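Local atomic coordinates of phosphatase YwpJ (Bacillus subtilis, PDB entry 1NRW), a protein that removes phosphate in vitro from phosphorylated five- and six-carbon sugars and nucleoside monophosphates, and less readily from FMN, as a magnesium-dependent HAD-superfamily phosphatase. Residues 104-109 with 170-175; 111-116 with 155-160; 174-179 with 205-210. One frame throughout, in Å; residues are numbered along the deposited sequence.

Contact 1: 104-109 with 170-175; sequences YEVFTG and IDFYNI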
loop_
_atom_site.group_PDB
_atom_site.type_symbol
_atom_site.label_atom_id
_atom_site.label_comp_id
_atom_site.label_asym_id
_atom_site.label_seq_id
_atom_site.Cartn_x
_atom_site.Cartn_y
_atom_site.Cartn_z
ATOM N N TYR A 104 7.291 -4.788 -13.668
ATOM C CA TYR A 104 7.698 -4.549 -12.291
ATOM C C TYR A 104 7.949 -3.083 -11.987
ATOM O O TYR A 104 8.220 -2.281 -12.883
ATOM C CB TYR A 104 8.925 -5.413 -11.935
ATOM C CG TYR A 104 10.218 -5.036 -12.626
ATOM C CD1 TYR A 104 11.036 -4.025 -12.114
ATOM C CD2 TYR A 104 10.627 -5.689 -13.788
ATOM C CE1 TYR A 104 12.228 -3.676 -12.740
ATOM C CE2 TYR A 104 11.819 -5.349 -14.427
ATOM C CZ TYR A 104 12.612 -4.341 -13.897
ATOM O OH TYR A 104 13.787 -3.993 -14.519
ATOM N N GLU A 105 7.820 -2.732 -10.713
ATOM C CA GLU A 105 8.032 -1.366 -10.265
ATOM C C GLU A 105 8.905 -1.460 -9.023
ATOM O O GLU A 105 8.655 -2.290 -8.149
ATOM C CB GLU A 105 6.695 -0.700 -9.925
ATOM C CG GLU A 105 5.731 -0.635 -11.110
ATOM C CD GLU A 105 4.415 0.040 -10.766
ATOM O OE1 GLU A 105 4.289 0.584 -9.646
ATOM O OE2 GLU A 105 3.506 0.033 -11.624
ATOM N N VAL A 106 9.931 -0.619 -8.960
ATOM C CA VAL A 106 10.853 -0.627 -7.827
ATOM C C VAL A 106 10.700 0.649 -7.009
ATOM O O VAL A 106 11.063 1.741 -7.451
ATOM C CB VAL A 106 12.320 -0.752 -8.306
ATOM C CG1 VAL A 106 13.246 -0.959 -7.109
ATOM C CG2 VAL A 106 12.455 -1.922 -9.285
ATOM N N PHE A 107 10.154 0.503 -5.809
ATOM C CA PHE A 107 9.949 1.636 -4.921
ATOM C C PHE A 107 11.231 1.922 -4.153
ATOM O O PHE A 107 11.715 1.076 -3.407
ATOM C CB PHE A 107 8.801 1.328 -3.957
ATOM C CG PHE A 107 7.461 1.223 -4.636
ATOM C CD1 PHE A 107 6.616 2.331 -4.711
ATOM C CD2 PHE A 107 7.068 0.036 -5.245
ATOM C CE1 PHE A 107 5.396 2.255 -5.391
ATOM C CE2 PHE A 107 5.845 -0.050 -5.929
ATOM C CZ PHE A 107 5.013 1.063 -5.999
ATOM N N THR A 108 11.776 3.117 -4.359
ATOM C CA THR A 108 13.009 3.541 -3.701
ATOM C C THR A 108 12.764 4.897 -3.054
ATOM O O THR A 108 11.631 5.369 -2.995
ATOM C CB THR A 108 14.157 3.701 -4.714
ATOM O OG1 THR A 108 13.907 4.846 -5.539
ATOM C CG2 THR A 108 14.268 2.467 -5.591
ATOM N N GLY A 109 13.827 5.532 -2.580
ATOM C CA GLY A 109 13.659 6.836 -1.966
ATOM C C GLY A 109 13.338 7.910 -2.994
ATOM O O GLY A 109 12.360 8.646 -2.862
ATOM N N ILE A 170 21.127 4.261 -3.487
ATOM C CA ILE A 170 19.787 3.851 -3.892
ATOM C C ILE A 170 19.305 2.700 -3.013
ATOM O O ILE A 170 19.866 1.605 -3.037
ATOM C CB ILE A 170 19.748 3.410 -5.373
ATOM C CG1 ILE A 170 18.341 2.919 -5.733
ATOM C CG2 ILE A 170 20.779 2.327 -5.621
ATOM C CD1 ILE A 170 18.185 2.477 -7.178
ATOM N N ASP A 171 18.266 2.962 -2.230
ATOM C CA ASP A 171 17.711 1.953 -1.342
ATOM C C ASP A 171 16.480 1.319 -1.970
ATOM O O ASP A 171 15.680 1.998 -2.611
ATOM C CB ASP A 171 17.341 2.578 0.005
ATOM C CG ASP A 171 18.551 3.120 0.746
ATOM O OD1 ASP A 171 19.487 2.339 1.017
ATOM O OD2 ASP A 171 18.562 4.327 1.059
ATOM N N PHE A 172 16.344 0.013 -1.783
ATOM C CA PHE A 172 15.218 -0.743 -2.318
ATOM C C PHE A 172 14.248 -1.020 -1.175
ATOM O O PHE A 172 14.598 -1.695 -0.211
ATOM C CB PHE A 172 15.724 -2.056 -2.918
ATOM C CG PHE A 172 16.673 -1.862 -4.072
ATOM C CD1 PHE A 172 16.198 -1.481 -5.321
ATOM C CD2 PHE A 172 18.045 -2.023 -3.898
ATOM C CE1 PHE A 172 17.076 -1.261 -6.389
ATOM C CE2 PHE A 172 18.932 -1.806 -4.954
ATOM C CZ PHE A 172 18.446 -1.423 -6.205
ATOM N N TYR A 173 13.029 -0.498 -1.287
ATOM C CA TYR A 173 12.034 -0.675 -0.234
ATOM C C TYR A 173 10.961 -1.713 -0.525
ATOM O O TYR A 173 10.618 -2.516 0.337
ATOM C CB TYR A 173 11.338 0.653 0.067
ATOM C CG TYR A 173 12.263 1.772 0.475
ATOM C CD1 TYR A 173 13.236 1.580 1.458
ATOM C CD2 TYR A 173 12.157 3.032 -0.109
ATOM C CE1 TYR A 173 14.080 2.621 1.847
ATOM C CE2 TYR A 173 12.992 4.077 0.270
ATOM C CZ TYR A 173 13.951 3.865 1.248
ATOM O OH TYR A 173 14.774 4.902 1.624
ATOM N N ASN A 174 10.418 -1.685 -1.738
ATOM C CA ASN A 174 9.347 -2.604 -2.097
ATOM C C ASN A 174 9.437 -2.845 -3.596
ATOM O O ASN A 174 9.758 -1.931 -4.357
ATOM C CB ASN A 174 7.999 -1.959 -1.717
ATOM C CG ASN A 174 6.821 -2.925 -1.781
ATOM O OD1 ASN A 174 6.957 -4.121 -1.529
ATOM N ND2 ASN A 174 5.637 -2.387 -2.088
ATOM N N ILE A 175 9.186 -4.082 -4.003
ATOM C CA ILE A 175 9.219 -4.447 -5.413
ATOM C C ILE A 175 7.885 -5.068 -5.783
ATOM O O ILE A 175 7.470 -6.073 -5.196
ATOM C CB ILE A 175 10.343 -5.464 -5.713
ATOM C CG1 ILE A 175 11.704 -4.845 -5.380
ATOM C CG2 ILE A 175 10.301 -5.867 -7.190
ATOM C CD1 ILE A 175 12.874 -5.827 -5.471
HETATM O O HOH W 1 16.835 5.348 -2.769
#
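F107 meets Y173 and N174 through backbone hydrogen bonds that join strand 103-108 to strand 172-178, running antiparallel at 151° between short segment axes. F107 N gives its hydrogen to N174 O at 2.9 Å, and Y173 N gives its own to F107 O at the same length, each donor lying nearly along the C=O axis. N174 N reaches F107 O as well, but weakly, at 3.5 Å, so this one carbonyl faces two successive N-H groups. I175 CA adds a CA-H...O contact to E105 O. A water accepts from both G109 N and D171 N and bridges the two segments.

Apolar contacts lie on the face that carries V106, F172 and I175. V106 CG1, anti to the backbone N (chi1 -172°), comes in at the edge of the F172 ring, 3.5 Å from CD1 and near the ring plane. The neighbouring CG2 of T108 touches I170 CG1 more loosely. I175 and V106 also pack on L94 of helix 87-99, which covers this face, and F172 packs on A90 of the same helix.

The F107 ring has N174 O at its edge, in plane, 3.4 Å from CD2. The Y173 ring meets the T108-G109 peptide obliquely, its CE2 3.3 Å from G109 N and also close to T108 C. T108 CB lies against D171 O, while T108 OG1 turns elsewhere, to A111 O.

With Y173 and N174 both set against F107, the pairing is a classic beta bulge in the central antiparallel strands of the sheet of a Cof-type HAD cap domain.

Contact 2: 111-116 with 155-160; sequences AIYTPQ and AYINSF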
loop_
_atom_site.group_PDB
_atom_site.type_symbol
_atom_site.label_atom_id
_atom_site.label_comp_id
_atom_site.label_asym_id
_atom_site.label_seq_id
_atom_site.Cartn_x
_atom_site.Cartn_y
_atom_site.Cartn_z
ATOM N N ALA A 111 12.493 7.635 -6.465
ATOM C CA ALA A 111 11.328 7.429 -7.313
ATOM C C ALA A 111 10.986 5.955 -7.453
ATOM O O ALA A 111 11.548 5.104 -6.768
ATOM C CB ALA A 111 11.578 8.033 -8.692
ATOM N N ILE A 112 10.042 5.669 -8.342
ATOM C CA ILE A 112 9.620 4.303 -8.610
ATOM C C ILE A 112 10.199 3.967 -9.979
ATOM O O ILE A 112 9.726 4.467 -10.996
ATOM C CB ILE A 112 8.084 4.187 -8.684
ATOM C CG1 ILE A 112 7.453 4.761 -7.413
ATOM C CG2 ILE A 112 7.682 2.728 -8.840
ATOM C CD1 ILE A 112 5.936 4.834 -7.469
ATOM N N TYR A 113 11.230 3.132 -9.998
ATOM C CA TYR A 113 11.874 2.756 -11.249
ATOM C C TYR A 113 11.141 1.625 -11.941
ATOM O O TYR A 113 10.674 0.691 -11.299
ATOM C CB TYR A 113 13.325 2.357 -10.979
ATOM C CG TYR A 113 14.168 3.522 -10.531
ATOM C CD1 TYR A 113 14.577 4.497 -11.440
ATOM C CD2 TYR A 113 14.522 3.680 -9.187
ATOM C CE1 TYR A 113 15.312 5.596 -11.030
ATOM C CE2 TYR A 113 15.258 4.780 -8.765
ATOM C CZ TYR A 113 15.649 5.736 -9.692
ATOM O OH TYR A 113 16.371 6.833 -9.288
ATOM N N THR A 114 11.045 1.711 -13.263
ATOM C CA THR A 114 10.361 0.685 -14.029
ATOM C C THR A 114 10.716 0.784 -15.509
ATOM O O THR A 114 10.974 1.871 -16.021
ATOM C CB THR A 114 8.817 0.814 -13.893
ATOM O OG1 THR A 114 8.177 -0.181 -14.700
ATOM C CG2 THR A 114 8.350 2.195 -14.346
ATOM N N PRO A 115 10.760 -0.361 -16.200
ATOM C CA PRO A 115 11.076 -0.399 -17.632
ATOM C C PRO A 115 9.793 -0.421 -18.477
ATOM O O PRO A 115 9.848 -0.385 -19.705
ATOM C CB PRO A 115 11.867 -1.689 -17.765
ATOM C CG PRO A 115 11.157 -2.592 -16.805
ATOM C CD PRO A 115 10.911 -1.700 -15.597
ATOM N N GLN A 116 8.640 -0.480 -17.813
ATOM C CA GLN A 116 7.356 -0.521 -18.511
ATOM C C GLN A 116 6.956 0.810 -19.152
ATOM O O GLN A 116 7.387 1.878 -18.714
ATOM C CB GLN A 116 6.248 -0.963 -17.546
ATOM C CG GLN A 116 6.001 -2.467 -17.477
ATOM C CD GLN A 116 7.252 -3.274 -17.201
ATOM O OE1 GLN A 116 7.822 -3.882 -18.102
ATOM N NE2 GLN A 116 7.685 -3.279 -15.952
ATOM N N ALA A 155 10.185 6.544 -12.974
ATOM C CA ALA A 155 11.455 6.875 -13.601
ATOM C C ALA A 155 11.756 5.666 -14.475
ATOM O O ALA A 155 11.780 4.536 -13.993
ATOM C CB ALA A 155 12.534 7.053 -12.546
ATOM N N TYR A 156 11.969 5.903 -15.764
ATOM C CA TYR A 156 12.239 4.820 -16.699
ATOM C C TYR A 156 13.669 4.303 -16.679
ATOM O O TYR A 156 14.622 5.069 -16.527
ATOM C CB TYR A 156 11.907 5.266 -18.125
ATOM C CG TYR A 156 12.345 4.276 -19.183
ATOM C CD1 TYR A 156 11.606 3.122 -19.437
ATOM C CD2 TYR A 156 13.522 4.477 -19.905
ATOM C CE1 TYR A 156 12.028 2.189 -20.384
ATOM C CE2 TYR A 156 13.954 3.551 -20.853
ATOM C CZ TYR A 156 13.203 2.410 -21.087
ATOM O OH TYR A 156 13.630 1.490 -22.018
ATOM N N ILE A 157 13.801 2.990 -16.835
ATOM C CA ILE A 157 15.098 2.332 -16.903
ATOM C C ILE A 157 14.994 1.281 -18.004
ATOM O O ILE A 157 13.933 0.684 -18.202
ATOM C CB ILE A 157 15.492 1.631 -15.572
ATOM C CG1 ILE A 157 14.429 0.604 -15.175
ATOM C CG2 ILE A 157 15.702 2.668 -14.478
ATOM C CD1 ILE A 157 14.816 -0.234 -13.968
ATOM N N ASN A 158 16.082 1.071 -18.735
ATOM C CA ASN A 158 16.093 0.084 -19.809
ATOM C C ASN A 158 16.194 -1.309 -19.205
ATOM O O ASN A 158 15.619 -2.266 -19.722
ATOM C CB ASN A 158 17.283 0.329 -20.745
ATOM C CG ASN A 158 17.252 1.705 -21.383
ATOM O OD1 ASN A 158 16.334 2.032 -22.136
ATOM N ND2 ASN A 158 18.257 2.525 -21.081
ATOM N N SER A 159 16.929 -1.410 -18.101
ATOM C CA SER A 159 17.120 -2.679 -17.405
ATOM C C SER A 159 17.369 -2.431 -15.922
ATOM O O SER A 159 17.892 -1.384 -15.541
ATOM C CB SER A 159 18.308 -3.438 -17.995
ATOM O OG SER A 159 18.526 -4.655 -17.303
ATOM N N PHE A 160 16.997 -3.401 -15.094
ATOM C CA PHE A 160 17.178 -3.304 -13.646
ATOM C C PHE A 160 18.660 -3.105 -13.350
ATOM O O PHE A 160 19.036 -2.600 -12.295
ATOM C CB PHE A 160 16.696 -4.591 -12.971
ATOM C CG PHE A 160 17.625 -5.760 -13.165
ATOM C CD1 PHE A 160 18.558 -6.092 -12.186
ATOM C CD2 PHE A 160 17.593 -6.504 -14.340
ATOM C CE1 PHE A 160 19.451 -7.149 -12.375
ATOM C CE2 PHE A 160 18.480 -7.563 -14.541
ATOM C CZ PHE A 160 19.412 -7.887 -13.557
#
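A parallel strand pair at the edge of the cap-domain sheet brings strand 112-114 beside the outermost strand 154-156, with Y113 level with A155 and T114 level with Y156. Two helices, 118-132 and 138-150, lie between these strands in the chain. Three backbone bonds join them: A155 N to I112 O at 2.9 Å, T114 N to A155 O, and I157 N to T114 O at 3.1 Å. In the first and last of these the donor stands above the carbonyl plane, by 50° for I157 N.

The Y113 ring meets the small A155 obliquely, CD1 and CE1 both 3.5 Å from A155 CB. The same CD1 meets I157 CG2 at 3.7 Å, the two side chains crossing at about a right angle, and the phenol OH goes on to S110 OG. A111 CB adds a lighter touch on A155 CB.

T114 puts OG1 anti to its backbone N (chi1 178°), where it accepts from Q116 N at 3.2 Å in an ST turn and also bonds to Y104 O of strand 103-108. A valine in its place would probably leave Y104 O without this mate and Q116 N without its acceptor, setting the turn after the strand free to shift.

Within the turn, P115 CB lies against I157 O, a buried carbonyl oxygen with no hydrogen-bonding partner in the model. Y156 reaches the turn with its ring edge and is held by a bond from its OH to N158 OD1; that edge receives P115 O in plane, 3.4 Å from CE1.

Contact 3: 174-179 with 205-210; sequences NILGFS and EHNFEL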
loop_
_atom_site.group_PDB
_atom_site.type_symbol
_atom_site.label_atom_id
_atom_site.label_comp_id
_atom_site.label_asym_id
_atom_site.label_seq_id
_atom_site.Cartn_x
_atom_site.Cartn_y
_atom_site.Cartn_z
ATOM N N ASN A 174 10.418 -1.685 -1.738
ATOM C CA ASN A 174 9.347 -2.604 -2.097
ATOM C C ASN A 174 9.437 -2.845 -3.596
ATOM O O ASN A 174 9.758 -1.931 -4.357
ATOM C CB ASN A 174 7.999 -1.959 -1.717
ATOM C CG ASN A 174 6.821 -2.925 -1.781
ATOM O OD1 ASN A 174 6.957 -4.121 -1.529
ATOM N ND2 ASN A 174 5.637 -2.387 -2.088
ATOM N N ILE A 175 9.186 -4.082 -4.003
ATOM C CA ILE A 175 9.219 -4.447 -5.413
ATOM C C ILE A 175 7.885 -5.068 -5.783
ATOM O O ILE A 175 7.470 -6.073 -5.196
ATOM C CB ILE A 175 10.343 -5.464 -5.713
ATOM C CG1 ILE A 175 11.704 -4.845 -5.380
ATOM C CG2 ILE A 175 10.301 -5.867 -7.190
ATOM C CD1 ILE A 175 12.874 -5.827 -5.471
ATOM N N LEU A 176 7.206 -4.454 -6.745
ATOM C CA LEU A 176 5.920 -4.960 -7.210
ATOM C C LEU A 176 6.132 -5.733 -8.511
ATOM O O LEU A 176 6.825 -5.259 -9.409
ATOM C CB LEU A 176 4.942 -3.799 -7.443
ATOM C CG LEU A 176 3.537 -4.135 -7.973
ATOM C CD1 LEU A 176 2.562 -3.047 -7.554
ATOM C CD2 LEU A 176 3.561 -4.287 -9.499
ATOM N N GLY A 177 5.562 -6.933 -8.572
ATOM C CA GLY A 177 5.639 -7.769 -9.759
ATOM C C GLY A 177 4.224 -7.942 -10.284
ATOM O O GLY A 177 3.292 -8.100 -9.500
ATOM N N PHE A 178 4.057 -7.929 -11.603
ATOM C CA PHE A 178 2.728 -8.044 -12.200
ATOM C C PHE A 178 2.732 -8.932 -13.435
ATOM O O PHE A 178 3.699 -8.945 -14.195
ATOM C CB PHE A 178 2.243 -6.640 -12.589
ATOM C CG PHE A 178 0.978 -6.615 -13.413
ATOM C CD1 PHE A 178 -0.250 -6.327 -12.822
ATOM C CD2 PHE A 178 1.023 -6.839 -14.789
ATOM C CE1 PHE A 178 -1.421 -6.254 -13.588
ATOM C CE2 PHE A 178 -0.138 -6.771 -15.570
ATOM C CZ PHE A 178 -1.361 -6.477 -14.966
ATOM N N SER A 179 1.640 -9.668 -13.624
ATOM C CA SER A 179 1.475 -10.511 -14.807
ATOM C C SER A 179 -0.004 -10.768 -15.061
ATOM O O SER A 179 -0.770 -10.987 -14.124
ATOM C CB SER A 179 2.186 -11.856 -14.652
ATOM O OG SER A 179 2.059 -12.607 -15.849
ATOM N N GLU A 205 -5.331 -8.407 -7.742
ATOM C CA GLU A 205 -5.438 -9.735 -8.341
ATOM C C GLU A 205 -4.287 -10.194 -9.233
ATOM O O GLU A 205 -3.975 -11.385 -9.279
ATOM C CB GLU A 205 -6.755 -9.840 -9.117
ATOM C CG GLU A 205 -7.986 -9.965 -8.225
ATOM C CD GLU A 205 -9.287 -9.803 -8.994
ATOM O OE1 GLU A 205 -9.377 -10.320 -10.131
ATOM O OE2 GLU A 205 -10.222 -9.168 -8.457
ATOM N N HIS A 206 -3.647 -9.269 -9.937
ATOM C CA HIS A 206 -2.552 -9.665 -10.810
ATOM C C HIS A 206 -1.161 -9.199 -10.394
ATOM O O HIS A 206 -0.262 -9.076 -11.228
ATOM C CB HIS A 206 -2.850 -9.239 -12.247
ATOM C CG HIS A 206 -4.096 -9.858 -12.801
ATOM N ND1 HIS A 206 -5.356 -9.378 -12.516
ATOM C CD2 HIS A 206 -4.277 -10.957 -13.574
ATOM C CE1 HIS A 206 -6.260 -10.154 -13.088
ATOM N NE2 HIS A 206 -5.633 -11.120 -13.735
ATOM N N ASN A 207 -0.976 -8.938 -9.106
ATOM C CA ASN A 207 0.343 -8.543 -8.639
ATOM C C ASN A 207 0.707 -9.219 -7.334
ATOM O O ASN A 207 -0.107 -9.915 -6.712
ATOM C CB ASN A 207 0.464 -7.004 -8.482
ATOM C CG ASN A 207 -0.154 -6.463 -7.182
ATOM O OD1 ASN A 207 -0.067 -7.080 -6.120
ATOM N ND2 ASN A 207 -0.751 -5.280 -7.267
ATOM N N PHE A 208 1.973 -9.057 -6.975
ATOM C CA PHE A 208 2.512 -9.526 -5.713
ATOM C C PHE A 208 3.583 -8.499 -5.390
ATOM O O PHE A 208 4.127 -7.858 -6.293
ATOM C CB PHE A 208 3.074 -10.961 -5.794
ATOM C CG PHE A 208 4.064 -11.195 -6.903
ATOM C CD1 PHE A 208 5.424 -10.968 -6.704
ATOM C CD2 PHE A 208 3.642 -11.714 -8.122
ATOM C CE1 PHE A 208 6.350 -11.260 -7.710
ATOM C CE2 PHE A 208 4.558 -12.011 -9.133
ATOM C CZ PHE A 208 5.913 -11.785 -8.925
ATOM N N GLU A 209 3.837 -8.292 -4.104
ATOM C CA GLU A 209 4.834 -7.321 -3.680
ATOM C C GLU A 209 5.832 -7.986 -2.751
ATOM O O GLU A 209 5.470 -8.840 -1.942
ATOM C CB GLU A 209 4.163 -6.143 -2.958
ATOM C CG GLU A 209 3.242 -5.293 -3.847
ATOM C CD GLU A 209 2.546 -4.176 -3.077
ATOM O OE1 GLU A 209 3.053 -3.770 -2.004
ATOM O OE2 GLU A 209 1.496 -3.689 -3.553
ATOM N N LEU A 210 7.090 -7.584 -2.878
ATOM C CA LEU A 210 8.157 -8.127 -2.056
ATOM C C LEU A 210 8.916 -7.018 -1.341
ATOM O O LEU A 210 9.407 -6.081 -1.971
ATOM C CB LEU A 210 9.131 -8.925 -2.930
ATOM C CG LEU A 210 8.585 -10.215 -3.547
ATOM C CD1 LEU A 210 9.506 -10.674 -4.672
ATOM C CD2 LEU A 210 8.464 -11.286 -2.474
#
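I175 pairs with L210 and G177 with F208 as antiparallel hydrogen-bonded pairs, the short axes of strands 174-178 and 207-210 lying 4.6 Å apart at closest approach and 160° between directions. Each pair is closed by two bonds, the straightest being G177 N to F208 O at 2.8 Å with 179° at the hydrogen. S179 N to H206 O carries the pairing one residue ahead of the start of strand 207-212.

At G177 the absence of a side chain matters: the F208 ring lies over this residue, G177 CA standing 4.2 Å from the ring centroid above its face, a CH-pi contact that leaves no room for a CB. F208 CG sits between its backbone N and carbonyl carbon (chi1 52°), and W189 of helix 182-192 also packs on this side chain.

These are neighbouring inner strands of the Cof-type cap-domain sheet, and the side chains of N174 and E209 lie close to the phosphate site of the HAD core, where N174 ND2 bonds to G45 O. N174 ND2 also donates to E209 OE1 at 2.9 Å; the oxygen lies in the amide plane but is met from above the carboxylate plane, the two planes being tilted well apart. E209 OE2 is taken by S203 OG, so both carboxylate oxygens have partners. L176 CD1 packs near this group and 4.0 Å from N207 ND2, while N207 OD1 accepts from S203 N.

At the other end, the F178 ring brings CE1 within 3.6 Å of H206 CB and CD1 within 3.2 Å of H206 O. The imidazole of H206 carries S179 O at its edge, in plane, 3.5 Å from CD2, and its ND1 bonds to D127 OD1 of helix 118-132.

All three contacts belong to one mixed six-stranded sheet, contact 2 at its outer edge and contacts 1 and 3 farther in. Strand 172-178 serves contacts 1 and 3, whose centres lie 12 Å apart; E105 O, 3.0 Å from L176 N, continues the pairing between them. Contact 2, nested along the chain inside the loop closed by contact 1, joins it where V106 N meets Y113 O at 2.8 Å. Contacts 2 and 3 do not touch, their nearest atoms being about 7 Å apart. Contact 3 comes nearest the catalytic core: the E209 side chain is about 5 Å from a bound phosphate ion and about 8 Å from the calcium ion.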